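Local atomic coordinates of putative epoxide hydrolase protein (Klebsiella pneumoniae subsp. pneumoniae, PDB entry 5BOV), a protein that is a putative epoxide hydrolase of the alpha/beta hydrolase fold, possibly acting on monoacylglycerols, its true substrate not being established. Residues 11-22 with 64-75. Numbering follows the deposited sequence. Where two conformers were deposited one is given.
Sequences IQQIRAGDLNIG and PYLRGYGTTRFL
Asn20 and Arg73 form an antiparallel hydrogen-bonded pair, Asn20 N giving to Arg73 O (2.8 Å) and Arg73 N to Asn20 O (2.9 Å). Leu75 N extends the pairing to Asp18 O in an almost straight bond (178°). The Leu75 side chain lies against the turn of Gly17 and Leu19, CD1 3.3 Å from Gly17 O, and packs beside Arg15. At the other end the chain 66-71 loops out, and Thr72 OG1 stands in for a backbone acceptor: it takes the Gly22 N-H at 2.9 Å and gives its own proton to Tyr65 O, while Tyr65 N reaches Gly22 O. Gln13, bent at chi2 (-68°), grips Thr71 with both ends of its amide. OE1 accepts from Thr71 OG1 (2.7 Å) on an in-plane lone pair; NE2 approaches Thr71 O from above its carbonyl plane. On the face that carries Leu19 and Ile21, Leu19 CD2 lies over the Phe74 ring centre in a CH-pi contact. Arg67 NH1 meets that ring's edge, and Arg67 is salt-bridged to Asp91. The contact joins strand 19-26 to the broken strand 59-74 at the antiparallel side of the alpha/beta hydrolase sheet, with helices 85-98 and 209-220 packing against Leu19 and Phe74 respectively.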
loop_
_atom_site.group_PDB
_atom_site.type_symbol
_atom_site.label_atom_id
_atom_site.label_comp_id
_atom_site.label_asym_id
_atom_site.label_seq_id
_atom_site.Cartn_x
_atom_site.Cartn_y
_atom_site.Cartn_z
ATOM N N ILE A 11 -17.226 -8.289 3.951
ATOM C CA ILE A 11 -16.764 -7.152 3.184
ATOM C C ILE A 11 -17.853 -6.117 3.072
ATOM O O ILE A 11 -18.962 -6.413 2.671
ATOM C CB ILE A 11 -16.334 -7.547 1.780
ATOM C CG1 ILE A 11 -15.308 -8.697 1.877
ATOM C CG2 ILE A 11 -15.725 -6.372 1.077
ATOM C CD1 ILE A 11 -14.113 -8.408 2.756
ATOM N N GLN A 12 -17.549 -4.902 3.513
ATOM C CA GLN A 12 -18.484 -3.769 3.449
ATOM C C GLN A 12 -18.170 -2.952 2.204
ATOM O O GLN A 12 -17.085 -3.055 1.645
ATOM C CB GLN A 12 -18.301 -2.832 4.641
ATOM C CG GLN A 12 -18.210 -3.456 6.037
ATOM C CD GLN A 12 -19.451 -4.131 6.393
ATOM O OE1 GLN A 12 -20.549 -3.610 6.167
ATOM N NE2 GLN A 12 -19.329 -5.342 6.967
ATOM N N GLN A 13 -19.133 -2.136 1.798
ATOM C CA GLN A 13 -19.018 -1.312 0.581
ATOM C C GLN A 13 -19.481 0.083 0.888
ATOM O O GLN A 13 -20.500 0.278 1.586
ATOM C CB GLN A 13 -19.855 -1.886 -0.555
ATOM C CG GLN A 13 -19.521 -3.280 -0.984
ATOM C CD GLN A 13 -18.169 -3.520 -1.689
ATOM O OE1 GLN A 13 -17.575 -4.582 -1.534
ATOM N NE2 GLN A 13 -17.681 -2.559 -2.417
ATOM N N ILE A 14 -18.761 1.081 0.403
ATOM C CA ILE A 14 -19.173 2.479 0.623
ATOM C C ILE A 14 -18.769 3.362 -0.537
ATOM O O ILE A 14 -17.679 3.238 -1.073
ATOM C CB ILE A 14 -18.643 3.011 2.006
ATOM C CG1 ILE A 14 -19.404 4.275 2.450
ATOM C CG2 ILE A 14 -17.150 3.321 1.981
ATOM C CD1 ILE A 14 -19.236 4.651 3.912
ATOM N N ARG A 15 -19.643 4.307 -0.901
ATOM C CA ARG A 15 -19.295 5.306 -1.891
ATOM C C ARG A 15 -18.276 6.282 -1.324
ATOM O O ARG A 15 -18.474 6.837 -0.231
ATOM C CB ARG A 15 -20.561 6.036 -2.345
ATOM C CG ARG A 15 -20.369 7.067 -3.483
ATOM C CD ARG A 15 -21.675 7.871 -3.696
ATOM N NE ARG A 15 -22.698 6.905 -4.109
ATOM C CZ ARG A 15 -22.989 6.556 -5.366
ATOM N NH1 ARG A 15 -22.429 7.198 -6.383
ATOM N NH2 ARG A 15 -23.875 5.580 -5.587
ATOM N N ALA A 16 -17.172 6.477 -2.012
ATOM C CA ALA A 16 -16.164 7.368 -1.560
ATOM C C ALA A 16 -15.453 7.938 -2.787
ATOM O O ALA A 16 -14.674 7.264 -3.465
ATOM C CB ALA A 16 -15.159 6.631 -0.663
ATOM N N GLY A 17 -15.695 9.226 -3.053
ATOM C CA GLY A 17 -15.013 9.898 -4.155
ATOM C C GLY A 17 -15.461 9.294 -5.471
ATOM O O GLY A 17 -16.657 9.203 -5.758
ATOM N N ASP A 18 -14.497 8.866 -6.252
ATOM C CA ASP A 18 -14.785 8.217 -7.530
ATOM C C ASP A 18 -15.022 6.722 -7.443
ATOM O O ASP A 18 -15.274 6.067 -8.490
ATOM C CB ASP A 18 -13.609 8.479 -8.482
ATOM C CG ASP A 18 -13.506 9.932 -8.919
ATOM O OD1 ASP A 18 -14.486 10.677 -8.873
ATOM O OD2 ASP A 18 -12.412 10.287 -9.474
ATOM N N LEU A 19 -14.960 6.160 -6.221
ATOM C CA LEU A 19 -15.065 4.719 -6.035
ATOM C C LEU A 19 -16.236 4.274 -5.196
ATOM O O LEU A 19 -16.771 5.044 -4.408
ATOM C CB LEU A 19 -13.782 4.302 -5.293
ATOM C CG LEU A 19 -12.463 4.647 -5.952
ATOM C CD1 LEU A 19 -11.313 4.190 -5.051
ATOM C CD2 LEU A 19 -12.314 3.977 -7.332
ATOM N N ASN A 20 -16.564 3.014 -5.360
ATOM C CA ASN A 20 -17.260 2.265 -4.311
ATOM C C ASN A 20 -16.174 1.335 -3.720
ATOM O O ASN A 20 -15.698 0.457 -4.408
ATOM C CB ASN A 20 -18.448 1.518 -4.911
ATOM C CG ASN A 20 -18.974 0.369 -4.063
ATOM O OD1 ASN A 20 -18.695 0.185 -2.889
ATOM N ND2 ASN A 20 -19.672 -0.526 -4.763
ATOM N N ILE A 21 -15.779 1.632 -2.495
ATOM C CA ILE A 21 -14.680 0.980 -1.887
ATOM C C ILE A 21 -15.178 -0.217 -1.129
ATOM O O ILE A 21 -16.107 -0.104 -0.298
ATOM C CB ILE A 21 -13.909 1.949 -0.946
ATOM C CG1 ILE A 21 -13.190 2.987 -1.797
ATOM C CG2 ILE A 21 -12.847 1.170 -0.122
ATOM C CD1 ILE A 21 -12.460 4.085 -1.018
ATOM N N GLY A 22 -14.522 -1.372 -1.362
ATOM C CA GLY A 22 -14.700 -2.570 -0.557
ATOM C C GLY A 22 -13.718 -2.635 0.613
ATOM O O GLY A 22 -12.547 -2.391 0.432
ATOM N N PRO A 64 -9.157 -1.614 3.474
ATOM C CA PRO A 64 -9.752 -1.487 2.192
ATOM C C PRO A 64 -9.001 -2.100 1.067
ATOM O O PRO A 64 -7.767 -2.127 1.093
ATOM C CB PRO A 64 -9.792 0.041 2.001
ATOM C CG PRO A 64 -8.528 0.516 2.679
ATOM C CD PRO A 64 -8.334 -0.419 3.826
ATOM N N TYR A 65 -9.733 -2.554 0.057
ATOM C CA TYR A 65 -9.098 -2.852 -1.230
ATOM C C TYR A 65 -8.761 -1.532 -1.901
ATOM O O TYR A 65 -9.618 -0.623 -2.034
ATOM C CB TYR A 65 -10.010 -3.631 -2.156
ATOM C CG TYR A 65 -10.320 -5.053 -1.801
ATOM C CD1 TYR A 65 -9.345 -6.034 -1.904
ATOM C CD2 TYR A 65 -11.598 -5.437 -1.381
ATOM C CE1 TYR A 65 -9.643 -7.381 -1.697
ATOM C CE2 TYR A 65 -11.898 -6.762 -1.086
ATOM C CZ TYR A 65 -10.929 -7.739 -1.275
ATOM O OH TYR A 65 -11.198 -9.046 -1.007
ATOM N N LEU A 66 -7.529 -1.369 -2.363
ATOM C CA LEU A 66 -7.171 -0.221 -3.182
ATOM C C LEU A 66 -7.911 -0.270 -4.579
ATOM O O LEU A 66 -8.366 -1.308 -4.987
ATOM C CB LEU A 66 -5.671 -0.169 -3.399
ATOM C CG LEU A 66 -4.801 0.005 -2.126
ATOM C CD1 LEU A 66 -3.348 0.027 -2.587
ATOM C CD2 LEU A 66 -5.142 1.259 -1.377
ATOM N N ARG A 67 -7.973 0.886 -5.245
ATOM C CA ARG A 67 -8.445 0.910 -6.614
ATOM C C ARG A 67 -7.678 -0.167 -7.447
ATOM O O ARG A 67 -6.459 -0.336 -7.276
ATOM C CB ARG A 67 -8.311 2.311 -7.200
ATOM C CG ARG A 67 -6.889 2.898 -7.242
ATOM C CD ARG A 67 -6.810 4.164 -8.117
ATOM N NE ARG A 67 -7.678 5.189 -7.597
ATOM C CZ ARG A 67 -8.233 6.186 -8.308
ATOM N NH1 ARG A 67 -7.908 6.363 -9.605
ATOM N NH2 ARG A 67 -9.066 7.005 -7.747
ATOM N N GLY A 68 -8.414 -0.931 -8.223
ATOM C CA GLY A 68 -7.855 -2.030 -8.990
ATOM C C GLY A 68 -7.818 -3.391 -8.295
ATOM O O GLY A 68 -7.225 -4.316 -8.818
ATOM N N TYR A 69 -8.429 -3.521 -7.120
ATOM C CA TYR A 69 -8.407 -4.763 -6.377
ATOM C C TYR A 69 -9.764 -5.128 -5.778
ATOM O O TYR A 69 -10.538 -4.271 -5.316
ATOM C CB TYR A 69 -7.420 -4.718 -5.215
ATOM C CG TYR A 69 -6.017 -4.382 -5.574
ATOM C CD1 TYR A 69 -5.645 -3.067 -5.860
ATOM C CD2 TYR A 69 -5.044 -5.363 -5.552
ATOM C CE1 TYR A 69 -4.316 -2.779 -6.142
ATOM C CE2 TYR A 69 -3.719 -5.090 -5.840
ATOM C CZ TYR A 69 -3.354 -3.800 -6.051
ATOM O OH TYR A 69 -2.003 -3.525 -6.344
ATOM N N GLY A 70 -10.024 -6.443 -5.771
ATOM C CA GLY A 70 -11.130 -6.970 -4.975
ATOM C C GLY A 70 -12.468 -6.353 -5.402
ATOM O O GLY A 70 -12.782 -6.211 -6.570
ATOM N N THR A 71 -13.252 -5.985 -4.408
ATOM C CA THR A 71 -14.562 -5.411 -4.674
ATOM C C THR A 71 -14.563 -3.869 -4.689
ATOM O O THR A 71 -15.653 -3.235 -4.669
ATOM C CB THR A 71 -15.562 -5.918 -3.606
ATOM O OG1 THR A 71 -15.150 -5.471 -2.315
ATOM C CG2 THR A 71 -15.728 -7.390 -3.667
ATOM N N THR A 72 -13.392 -3.228 -4.724
ATOM C CA THR A 72 -13.354 -1.837 -4.958
ATOM C C THR A 72 -13.607 -1.579 -6.455
ATOM O O THR A 72 -12.929 -2.176 -7.280
ATOM C CB THR A 72 -12.057 -1.210 -4.497
ATOM O OG1 THR A 72 -12.123 -1.163 -3.048
ATOM C CG2 THR A 72 -11.887 0.230 -5.044
ATOM N N ARG A 73 -14.504 -0.648 -6.788
ATOM C CA ARG A 73 -14.852 -0.423 -8.208
ATOM C C ARG A 73 -14.983 1.071 -8.463
ATOM O O ARG A 73 -15.210 1.854 -7.528
ATOM C CB ARG A 73 -16.159 -1.187 -8.610
ATOM C CG ARG A 73 -17.378 -0.768 -7.857
ATOM C CD ARG A 73 -18.617 -1.565 -8.289
ATOM N NE ARG A 73 -19.877 -1.064 -7.696
ATOM C CZ ARG A 73 -20.423 0.155 -7.840
ATOM N NH1 ARG A 73 -19.895 1.103 -8.609
ATOM N NH2 ARG A 73 -21.560 0.420 -7.203
ATOM N N PHE A 74 -14.773 1.458 -9.696
ATOM C CA PHE A 74 -15.066 2.844 -10.102
ATOM C C PHE A 74 -16.594 2.987 -10.250
ATOM O O PHE A 74 -17.252 2.164 -10.863
ATOM C CB PHE A 74 -14.358 3.180 -11.407
ATOM C CG PHE A 74 -12.882 3.396 -11.226
ATOM C CD1 PHE A 74 -11.996 2.334 -11.221
ATOM C CD2 PHE A 74 -12.372 4.675 -11.026
ATOM C CE1 PHE A 74 -10.645 2.544 -11.047
ATOM C CE2 PHE A 74 -10.989 4.884 -10.829
ATOM C CZ PHE A 74 -10.145 3.828 -10.784
ATOM N N LEU A 75 -17.100 4.127 -9.807
ATOM C CA LEU A 75 -18.526 4.434 -9.935
ATOM C C LEU A 75 -18.937 4.651 -11.375
ATOM O O LEU A 75 -20.084 4.336 -11.752
ATOM C CB LEU A 75 -18.852 5.658 -9.097
ATOM C CG LEU A 75 -18.596 5.483 -7.606
ATOM C CD1 LEU A 75 -18.602 6.820 -6.920
ATOM C CD2 LEU A 75 -19.605 4.540 -6.955
HETATM O O HOH W 1 -9.951 9.249 -9.452
#